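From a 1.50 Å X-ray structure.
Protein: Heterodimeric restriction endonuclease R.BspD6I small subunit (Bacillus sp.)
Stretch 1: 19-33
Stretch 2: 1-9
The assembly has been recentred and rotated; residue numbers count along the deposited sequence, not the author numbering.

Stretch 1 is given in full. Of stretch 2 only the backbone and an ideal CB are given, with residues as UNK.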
# COMPACT_ATOMS: atom_id res chain seq x y z
N ASN A 19 8.62 -4.40 10.94
CA ASN A 19 7.55 -5.25 11.42
C ASN A 19 6.36 -4.42 11.90
O ASN A 19 5.19 -4.75 11.65
CB ASN A 19 8.04 -6.14 12.58
CG ASN A 19 8.96 -7.27 12.13
OD1 ASN A 19 9.10 -7.56 10.94
ND2 ASN A 19 9.58 -7.92 13.10
N TYR A 20 6.64 -3.32 12.60
CA TYR A 20 5.56 -2.47 13.11
C TYR A 20 4.91 -1.62 12.02
O TYR A 20 3.74 -1.29 12.11
CB TYR A 20 6.02 -1.60 14.28
CG TYR A 20 6.22 -2.39 15.56
CD1 TYR A 20 5.26 -2.39 16.57
CD2 TYR A 20 7.38 -3.15 15.73
CE1 TYR A 20 5.48 -3.15 17.78
CE2 TYR A 20 7.59 -3.90 16.89
CZ TYR A 20 6.64 -3.88 17.89
OH TYR A 20 6.93 -4.63 19.04
N PHE A 21 5.67 -1.31 10.98
CA PHE A 21 5.13 -0.51 9.87
C PHE A 21 4.09 -1.31 9.11
O PHE A 21 2.96 -0.82 8.86
CB PHE A 21 6.29 -0.10 8.96
CG PHE A 21 5.94 0.92 7.92
CD1 PHE A 21 5.34 2.12 8.26
CD2 PHE A 21 6.25 0.67 6.59
CE1 PHE A 21 5.05 3.08 7.26
CE2 PHE A 21 5.94 1.60 5.59
CZ PHE A 21 5.37 2.81 5.93
N GLU A 22 4.40 -2.56 8.76
CA GLU A 22 3.42 -3.41 8.05
C GLU A 22 2.23 -3.70 8.96
O GLU A 22 1.06 -3.62 8.54
CB GLU A 22 4.06 -4.69 7.49
CG GLU A 22 4.53 -5.71 8.51
CD GLU A 22 5.32 -6.87 7.87
OE1 GLU A 22 5.35 -6.96 6.63
OE2 GLU A 22 5.88 -7.69 8.64
N TRP A 23 2.50 -3.96 10.24
CA TRP A 23 1.42 -4.21 11.18
C TRP A 23 0.47 -3.02 11.33
O TRP A 23 -0.76 -3.19 11.34
CB TRP A 23 2.01 -4.58 12.54
CG TRP A 23 1.01 -4.69 13.66
CD1 TRP A 23 0.12 -5.69 13.88
CD2 TRP A 23 0.81 -3.74 14.73
NE1 TRP A 23 -0.61 -5.45 15.03
CE2 TRP A 23 -0.21 -4.26 15.57
CE3 TRP A 23 1.43 -2.52 15.07
CZ2 TRP A 23 -0.64 -3.59 16.73
CZ3 TRP A 23 0.99 -1.85 16.20
CH2 TRP A 23 -0.04 -2.39 17.02
N ASN A 24 1.03 -1.81 11.38
CA ASN A 24 0.19 -0.65 11.59
C ASN A 24 -0.70 -0.42 10.37
O ASN A 24 -1.88 0.00 10.50
CB ASN A 24 1.01 0.59 11.87
CG ASN A 24 0.20 1.63 12.61
OD1 ASN A 24 -0.49 1.29 13.59
ND2 ASN A 24 0.23 2.87 12.14
N THR A 25 -0.15 -0.72 9.21
CA THR A 25 -0.90 -0.58 7.97
C THR A 25 -2.06 -1.61 7.93
O THR A 25 -3.20 -1.31 7.55
CB THR A 25 0.05 -0.70 6.78
OG1 THR A 25 1.09 0.28 6.90
CG2 THR A 25 -0.74 -0.47 5.47
N TYR A 26 -1.79 -2.85 8.30
CA TYR A 26 -2.84 -3.85 8.51
C TYR A 26 -3.93 -3.34 9.48
O TYR A 26 -5.12 -3.53 9.21
CB TYR A 26 -2.15 -5.12 9.03
CG TYR A 26 -3.05 -6.08 9.79
CD1 TYR A 26 -3.88 -6.98 9.13
CD2 TYR A 26 -3.04 -6.07 11.18
CE1 TYR A 26 -4.69 -7.87 9.85
CE2 TYR A 26 -3.83 -6.96 11.90
CZ TYR A 26 -4.66 -7.82 11.24
OH TYR A 26 -5.42 -8.69 12.00
N ARG A 27 -3.53 -2.72 10.59
CA ARG A 27 -4.54 -2.16 11.52
C ARG A 27 -5.48 -1.17 10.82
O ARG A 27 -6.67 -1.15 11.12
CB ARG A 27 -3.88 -1.49 12.73
CG ARG A 27 -3.11 -2.46 13.63
CD ARG A 27 -3.10 -1.94 15.06
NE ARG A 27 -2.34 -0.71 15.17
CZ ARG A 27 -2.39 0.13 16.20
NH1 ARG A 27 -3.18 -0.11 17.26
NH2 ARG A 27 -1.64 1.20 16.19
N VAL A 28 -4.95 -0.35 9.91
CA VAL A 28 -5.80 0.60 9.16
C VAL A 28 -6.87 -0.15 8.36
O VAL A 28 -8.08 0.15 8.45
CB VAL A 28 -4.97 1.48 8.21
CG1 VAL A 28 -5.92 2.33 7.32
CG2 VAL A 28 -4.07 2.38 8.98
N PHE A 29 -6.43 -1.13 7.57
CA PHE A 29 -7.36 -1.90 6.74
C PHE A 29 -8.34 -2.77 7.53
O PHE A 29 -9.52 -2.89 7.20
CB PHE A 29 -6.62 -2.70 5.68
CG PHE A 29 -6.17 -1.86 4.54
CD1 PHE A 29 -7.04 -1.59 3.47
CD2 PHE A 29 -4.90 -1.29 4.54
CE1 PHE A 29 -6.64 -0.77 2.42
CE2 PHE A 29 -4.50 -0.48 3.49
CZ PHE A 29 -5.38 -0.23 2.42
N LYS A 30 -7.87 -3.31 8.64
CA LYS A 30 -8.78 -4.06 9.52
C LYS A 30 -9.87 -3.12 10.06
O LYS A 30 -11.06 -3.46 10.08
CB LYS A 30 -7.98 -4.69 10.67
CG LYS A 30 -8.84 -5.57 11.62
CD LYS A 30 -7.99 -6.21 12.70
CE LYS A 30 -8.86 -6.99 13.68
NZ LYS A 30 -9.40 -8.19 12.99
N LYS A 31 -9.47 -1.92 10.48
CA LYS A 31 -10.44 -0.97 11.05
C LYS A 31 -11.40 -0.41 9.99
O LYS A 31 -12.58 -0.15 10.28
CB LYS A 31 -9.76 0.16 11.79
CG LYS A 31 -10.75 0.89 12.65
CD LYS A 31 -10.15 1.58 13.79
CE LYS A 31 -11.21 2.22 14.65
NZ LYS A 31 -10.61 2.68 15.90
N LEU A 32 -10.92 -0.22 8.77
CA LEU A 32 -11.83 0.26 7.71
C LEU A 32 -12.94 -0.74 7.47
O LEU A 32 -14.09 -0.36 7.16
CB LEU A 32 -11.05 0.52 6.42
CG LEU A 32 -10.18 1.77 6.38
CD1 LEU A 32 -9.33 1.77 5.13
CD2 LEU A 32 -11.00 3.06 6.49
N GLY A 33 -12.59 -2.01 7.54
CA GLY A 33 -13.52 -3.12 7.43
C GLY A 33 -14.09 -3.29 6.02
O GLY A 33 -13.47 -2.88 5.04
N UNK A 1 -9.31 5.19 14.86
CA UNK A 1 -8.48 5.31 13.64
C UNK A 1 -7.36 6.35 13.73
O UNK A 1 -6.24 6.13 13.26
CB UNK A 1 -9.38 5.66 12.45
N UNK A 2 -7.64 7.51 14.33
CA UNK A 2 -6.64 8.53 14.50
C UNK A 2 -5.45 8.01 15.32
O UNK A 2 -4.31 8.40 15.07
CB UNK A 2 -7.26 9.76 15.17
N UNK A 3 -5.74 7.11 16.26
CA UNK A 3 -4.70 6.46 17.08
C UNK A 3 -3.75 5.66 16.20
O UNK A 3 -2.53 5.68 16.41
CB UNK A 3 -5.33 5.55 18.13
N UNK A 4 -4.32 4.98 15.21
CA UNK A 4 -3.51 4.13 14.33
C UNK A 4 -2.66 5.05 13.45
O UNK A 4 -1.45 4.83 13.27
CB UNK A 4 -4.38 3.20 13.48
N UNK A 5 -3.29 6.09 12.89
CA UNK A 5 -2.54 7.02 12.04
C UNK A 5 -1.40 7.68 12.79
O UNK A 5 -0.28 7.79 12.25
CB UNK A 5 -3.47 8.09 11.48
N UNK A 6 -1.66 8.12 14.02
CA UNK A 6 -0.62 8.76 14.85
C UNK A 6 0.50 7.77 15.17
O UNK A 6 1.65 8.19 15.34
CB UNK A 6 -1.22 9.30 16.15
N UNK A 7 0.16 6.48 15.28
CA UNK A 7 1.20 5.49 15.62
C UNK A 7 2.29 5.39 14.54
O UNK A 7 3.42 5.01 14.82
CB UNK A 7 0.56 4.12 15.83
N UNK A 8 1.98 5.74 13.30
CA UNK A 8 3.05 5.79 12.29
C UNK A 8 4.25 6.62 12.73
O UNK A 8 5.37 6.33 12.32
CB UNK A 8 2.50 6.36 10.98
N UNK A 9 4.02 7.61 13.59
CA UNK A 9 5.12 8.49 14.02
C UNK A 9 5.94 7.85 15.15
O UNK A 9 6.97 8.41 15.57
CB UNK A 9 4.57 9.84 14.48

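The two segments run nearly antiparallel, their helix axes 9.6 Å apart at closest approach, so position 1 lies near the end of the helix of stretch 1 and position 8 near Phe21.

At position 1 CA-to-CB points sideways, with the ideal CB 4.4 Å from Lys31 CD. A long, flexible apolar chain could reach back toward Val28 and Leu32. The residue is Met1, whose CE lies 3.7 Å from Leu32 CD2. Met1 N lies 3.0 Å from Lys31 NZ, a close approach of like charges.

Position 2 points away, and polar residues suit it; it is Gln2. Position 3 points sideways with no atom of stretch 1 within 5.5 Å of its ideal CB, but Lys31 and Arg27 offer positive charge, favouring an acid. Asp3 bends its carboxylate toward them. Asp3 OD2 is 4.3 Å from Lys31 NZ, beyond a salt bridge, and a water bridges the gap, its O donating to Asp3 OD2 (2.9 Å) and accepting from Lys31 NZ (2.7 Å).

Position 4 also points sideways, above a hollow formed by Asn24, Arg27, Val28 and Lys31. A medium-sized aliphatic chain, leucine, isoleucine or perhaps valine, would suit it. Ile4 is the knob in this hole: its CG2 packs 3.5 Å from Val28 CG2, and its CD1 lies 3.9 Å from Lys31 CD. Its backbone O accepts a nearly straight hydrogen bond from Asn24 ND2 (2.8 Å).

Position 5 points away, yet a branched apolar chain could curl back; Leu5 does, bringing CD2 to 4.1 Å from Val28 CG2. Position 6 points away and suits a polar residue. It is Asp6, whose OD1 accepts a hydrogen bond from Gln2 NE2 (2.9 Å), one turn back.

Position 7 points toward stretch 1, its ideal CB 3.8 Å from Asn24 OD1, with Tyr20 and Trp23 beyond. A large apolar or aromatic side chain fits. Phe7 enters the hole among Tyr20, Trp23, Asn24 and Arg27. Trp23 turns its edge toward the Phe7 face, the planes at 88° and Trp23 CZ3 3.8 Å from Phe7 CE2.

Position 8 points sideways, but Phe21 and the Thr25 hydroxyl lie within reach of a long side chain. An aromatic ring ending in a polar group answers both. In Tyr8, CE2 meets Phe21 CE1 at 3.6 Å, Asn24 ND2 lies over one ring face, and OH donates to Thr25 OG1 (2.8 Å), which itself donates to Phe21 O (2.9 Å).

Position 9 is out of reach, leaving the choice open; it is Glu9.

Stretch 2 1-9: MQDILDFYE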
# COMPACT_ATOMS: atom_id res chain seq x y z
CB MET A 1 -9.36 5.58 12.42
CG MET A 1 -8.55 5.65 11.13
SD MET A 1 -7.84 4.05 10.64
CE MET A 1 -9.23 3.38 9.73
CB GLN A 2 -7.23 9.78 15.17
CG GLN A 2 -6.26 10.96 15.14
CD GLN A 2 -5.91 11.41 13.71
OE1 GLN A 2 -6.81 11.66 12.89
NE2 GLN A 2 -4.61 11.50 13.40
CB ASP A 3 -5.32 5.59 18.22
CG ASP A 3 -6.01 4.31 17.72
OD1 ASP A 3 -5.91 3.28 18.43
OD2 ASP A 3 -6.66 4.30 16.64
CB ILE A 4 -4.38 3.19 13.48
CG1 ILE A 4 -5.14 2.21 14.36
CG2 ILE A 4 -3.49 2.42 12.47
CD1 ILE A 4 -6.25 1.46 13.67
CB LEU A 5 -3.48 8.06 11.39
CG LEU A 5 -4.60 7.46 10.53
CD1 LEU A 5 -5.40 8.59 9.88
CD2 LEU A 5 -4.05 6.49 9.47
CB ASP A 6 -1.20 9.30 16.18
CG ASP A 6 -2.18 10.45 15.98
OD1 ASP A 6 -2.16 11.09 14.91
OD2 ASP A 6 -2.98 10.68 16.92
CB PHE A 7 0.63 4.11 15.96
CG PHE A 7 1.67 3.13 16.47
CD1 PHE A 7 2.12 3.19 17.79
CD2 PHE A 7 2.19 2.16 15.62
CE1 PHE A 7 3.10 2.29 18.26
CE2 PHE A 7 3.17 1.26 16.07
CZ PHE A 7 3.62 1.32 17.38
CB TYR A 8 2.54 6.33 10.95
CG TYR A 8 1.81 5.31 10.10
CD1 TYR A 8 0.45 5.48 9.78
CD2 TYR A 8 2.48 4.18 9.60
CE1 TYR A 8 -0.23 4.58 8.97
CE2 TYR A 8 1.78 3.25 8.81
CZ TYR A 8 0.44 3.47 8.49
OH TYR A 8 -0.20 2.58 7.69
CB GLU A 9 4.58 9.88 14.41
CG GLU A 9 3.68 10.51 13.34
CD GLU A 9 4.29 10.42 11.93
OE1 GLU A 9 5.53 10.48 11.81
OE2 GLU A 9 3.52 10.26 10.94
O HOH W 1 -8.15 1.84 16.63
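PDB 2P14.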